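Local coordinates for protein cyclodipeptide synthase, BtCDPS (Bacillus thermoamylovorans, PDB 6ZTU) that probably makes cyclodipeptides by aminoacyl transfer, using aminoacyl groups that cyclodipeptide synthases normally take from charged tRNAs, at residues 29-33 against 48-52. Sequence-based numbering, arbitrary orientation.
With 0RE ((2S)-hexane-1,2-diol), chain B.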
ATOM      1  N   ILE A  29      -1.668   5.077  11.887  1.00 22.80           N
ATOM      2  CA  ILE A  29      -2.153   4.272  10.773  1.00 22.81           C
ATOM      3  C   ILE A  29      -1.674   4.900   9.469  1.00 24.34           C
ATOM      4  O   ILE A  29      -1.681   6.130   9.306  1.00 24.11           O
ATOM      5  CB  ILE A  29      -3.690   4.113  10.805  1.00 23.38           C
ATOM      6  CG1 ILE A  29      -4.176   3.198   9.675  1.00 24.73           C
ATOM      7  CG2 ILE A  29      -4.369   5.478  10.734  1.00 24.89           C
ATOM      8  CD1 ILE A  29      -5.645   2.771   9.830  1.00 23.34           C
ATOM      9  N   LEU A  30      -1.196   4.050   8.561  1.00 20.40           N
ATOM     10  CA  LEU A  30      -0.837   4.441   7.205  1.00 20.40           C
ATOM     11  C   LEU A  30      -1.886   3.843   6.274  1.00 23.93           C
ATOM     12  O   LEU A  30      -2.024   2.618   6.204  1.00 22.98           O
ATOM     13  CB  LEU A  30       0.566   3.933   6.848  1.00 21.21           C
ATOM     14  CG  LEU A  30       1.139   4.336   5.479  1.00 20.72           C
ATOM     15  CD1 LEU A  30       1.269   5.865   5.390  1.00 20.94           C
ATOM     16  CD2 LEU A  30       2.471   3.679   5.219  1.00 22.62           C
ATOM     17  N   LEU A  31      -2.627   4.701   5.579  1.00 22.27           N
ATOM     18  CA  LEU A  31      -3.728   4.258   4.725  1.00 22.55           C
ATOM     19  C   LEU A  31      -3.192   4.074   3.313  1.00 21.90           C
ATOM     20  O   LEU A  31      -2.772   5.039   2.681  1.00 22.40           O
ATOM     21  CB  LEU A  31      -4.864   5.279   4.754  1.00 22.49           C
ATOM     22  CG  LEU A  31      -5.585   5.397   6.094  1.00 23.10           C
ATOM     23  CD1 LEU A  31      -6.466   6.644   6.088  1.00 24.87           C
ATOM     24  CD2 LEU A  31      -6.426   4.141   6.343  1.00 24.05           C
ATOM     25  N   GLY A  32      -3.178   2.832   2.829  1.00 22.78           N
ATOM     26  CA  GLY A  32      -2.685   2.580   1.486  1.00 24.49           C
ATOM     27  C   GLY A  32      -3.779   2.767   0.453  1.00 24.96           C
ATOM     28  O   GLY A  32      -4.814   2.102   0.524  1.00 24.38           O
ATOM     29  N   ILE A  33      -3.581   3.686  -0.494  1.00 23.22           N
ATOM     30  CA  ILE A  33      -4.569   3.991  -1.526  1.00 24.26           C
ATOM     31  C   ILE A  33      -4.015   3.465  -2.840  1.00 26.94           C
ATOM     32  O   ILE A  33      -2.999   3.963  -3.337  1.00 26.06           O
ATOM     33  CB  ILE A  33      -4.865   5.494  -1.618  1.00 26.55           C
ATOM     34  CG1 ILE A  33      -5.181   6.083  -0.241  1.00 28.32           C
ATOM     35  CG2 ILE A  33      -5.992   5.753  -2.622  1.00 27.57           C
ATOM     36  CD1 ILE A  33      -6.328   5.403   0.481  1.00 29.19           C
ATOM     37  N   LEU A  48     -12.401   5.894   5.114  1.00 32.36           N
ATOM     38  CA  LEU A  48     -11.119   5.475   5.680  1.00 28.89           C
ATOM     39  C   LEU A  48     -10.568   6.531   6.626  1.00 28.74           C
ATOM     40  O   LEU A  48     -10.128   6.222   7.740  1.00 28.50           O
ATOM     41  CB  LEU A  48     -10.105   5.203   4.569  1.00 29.81           C
ATOM     42  CG  LEU A  48     -10.297   4.008   3.640  1.00 29.10           C
ATOM     43  CD1 LEU A  48      -9.242   4.064   2.549  1.00 27.22           C
ATOM     44  CD2 LEU A  48     -10.184   2.712   4.435  1.00 30.16           C
ATOM     45  N   ILE A  49     -10.601   7.787   6.197  1.00 30.41           N
ATOM     46  CA  ILE A  49      -9.979   8.859   6.960  1.00 30.61           C
ATOM     47  C   ILE A  49     -10.850   9.257   8.145  1.00 28.79           C
ATOM     48  O   ILE A  49     -10.338   9.535   9.231  1.00 31.11           O
ATOM     49  CB  ILE A  49      -9.671  10.042   6.026  1.00 30.61           C
ATOM     50  CG1 ILE A  49      -8.533   9.661   5.066  1.00 30.71           C
ATOM     51  CG2 ILE A  49      -9.293  11.279   6.818  1.00 30.77           C
ATOM     52  CD1 ILE A  49      -8.370  10.601   3.895  1.00 28.30           C
ATOM     53  N   ASP A  50     -12.174   9.265   7.973  1.00 34.44           N
ATOM     54  CA  ASP A  50     -13.062   9.541   9.105  1.00 34.73           C
ATOM     55  C   ASP A  50     -12.870   8.520  10.218  1.00 31.87           C
ATOM     56  O   ASP A  50     -12.717   8.882  11.388  1.00 29.48           O
ATOM     57  CB  ASP A  50     -14.522   9.547   8.650  1.00 36.88           C
ATOM     58  CG  ASP A  50     -14.855  10.733   7.775  1.00 41.19           C
ATOM     59  OD1 ASP A  50     -14.108  11.731   7.818  1.00 39.93           O
ATOM     60  OD2 ASP A  50     -15.869  10.666   7.048  1.00 43.83           O
ATOM     61  N   TRP A  51     -12.887   7.232   9.868  1.00 31.20           N
ATOM     62  CA  TRP A  51     -12.651   6.184  10.853  1.00 30.84           C
ATOM     63  C   TRP A  51     -11.260   6.298  11.459  1.00 30.49           C
ATOM     64  O   TRP A  51     -11.095   6.159  12.675  1.00 29.49           O
ATOM     65  CB  TRP A  51     -12.854   4.807  10.206  1.00 31.81           C
ATOM     66  CG  TRP A  51     -12.537   3.638  11.098  1.00 31.33           C
ATOM     67  CD1 TRP A  51     -13.355   3.071  12.038  1.00 30.93           C
ATOM     68  CD2 TRP A  51     -11.323   2.886  11.115  1.00 30.12           C
ATOM     69  NE1 TRP A  51     -12.712   2.018  12.645  1.00 32.80           N
ATOM     70  CE2 TRP A  51     -11.464   1.880  12.095  1.00 27.52           C
ATOM     71  CE3 TRP A  51     -10.124   2.961  10.390  1.00 29.84           C
ATOM     72  CZ2 TRP A  51     -10.451   0.957  12.374  1.00 29.81           C
ATOM     73  CZ3 TRP A  51      -9.119   2.046  10.668  1.00 27.43           C
ATOM     74  CH2 TRP A  51      -9.286   1.055  11.651  1.00 28.09           C
ATOM     75  N   SER A  52     -10.238   6.533  10.627  1.00 28.64           N
ATOM     76  CA  SER A  52      -8.879   6.623  11.149  1.00 25.81           C
ATOM     77  C   SER A  52      -8.741   7.793  12.106  1.00 29.73           C
ATOM     78  O   SER A  52      -8.073   7.683  13.140  1.00 29.77           O
ATOM     79  CB  SER A  52      -7.881   6.779  10.004  1.00 27.23           C
ATOM     80  OG  SER A  52      -7.779   5.576   9.265  1.00 28.42           O
TER
HETATM   81  O01 0RE B 301      -0.635  -2.071  -2.223  1.00 43.67           O
HETATM   82  C02 0RE B 301      -1.833  -1.561  -1.731  1.00 43.91           C
HETATM   83  C03 0RE B 301      -1.520  -0.605  -0.584  1.00 36.16           C
HETATM   84  O04 0RE B 301      -1.258  -1.340   0.581  1.00 39.28           O
HETATM   85  C05 0RE B 301      -0.314   0.242  -0.971  1.00 38.04           C
HETATM   86  C06 0RE B 301      -0.632   1.058  -2.223  1.00 36.67           C
HETATM   87  C07 0RE B 301       0.641   1.775  -2.661  1.00 37.19           C
HETATM   88  C08 0RE B 301       0.393   3.258  -2.451  1.00 31.68           C
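CD1 of L31 packs against CG1 of I49, 3.8 Å away, and the same methyl lies a looser 4.2 Å from CB of L48. I29 extends with CG1 anti to its own amide nitrogen (chi1 -177°), a chain shape that carries CD1 to the rim of the W51 indole, 3.6 Å from CZ3 and near the ring plane, while F10 makes an edge-to-face pair with the same ring. Beyond L31, I33 CD1 meets L48 CD1 at 3.8 Å, the two side chains running by each other in opposite directions. Strand 28-32, helix 42-55 and strand 58-63 form a beta-alpha-beta unit of the Rossmann-like fold of cyclodipeptide synthases, and here the first strand and the helix run nearly antiparallel, at 171°, with axes 10.2 Å apart. G32 and I33 also line the hexanediol pocket; the diol lies across the strand from the helix, with its C03 4.0 Å from CA of G32. No hydrogen bond links the two segments; the polar element is internal to the helix. S52 OG donates to L48 O at 2.9 Å, tilted 34° from the carbonyl plane, and S52 N reaches that oxygen from the opposite face. L48 O is thus gripped by two donors, and the buried hydroxyl gives its proton to that oxygen while the methyls of I29 and L31 lie around OG. L31 CD2 lies 3.5 Å from OG, and I29 brings both CG2 and CD1 against S52. A glycine in place of this serine would probably leave a gap beneath the methyls of I29 and L31 and deprive L48 O of its second donor.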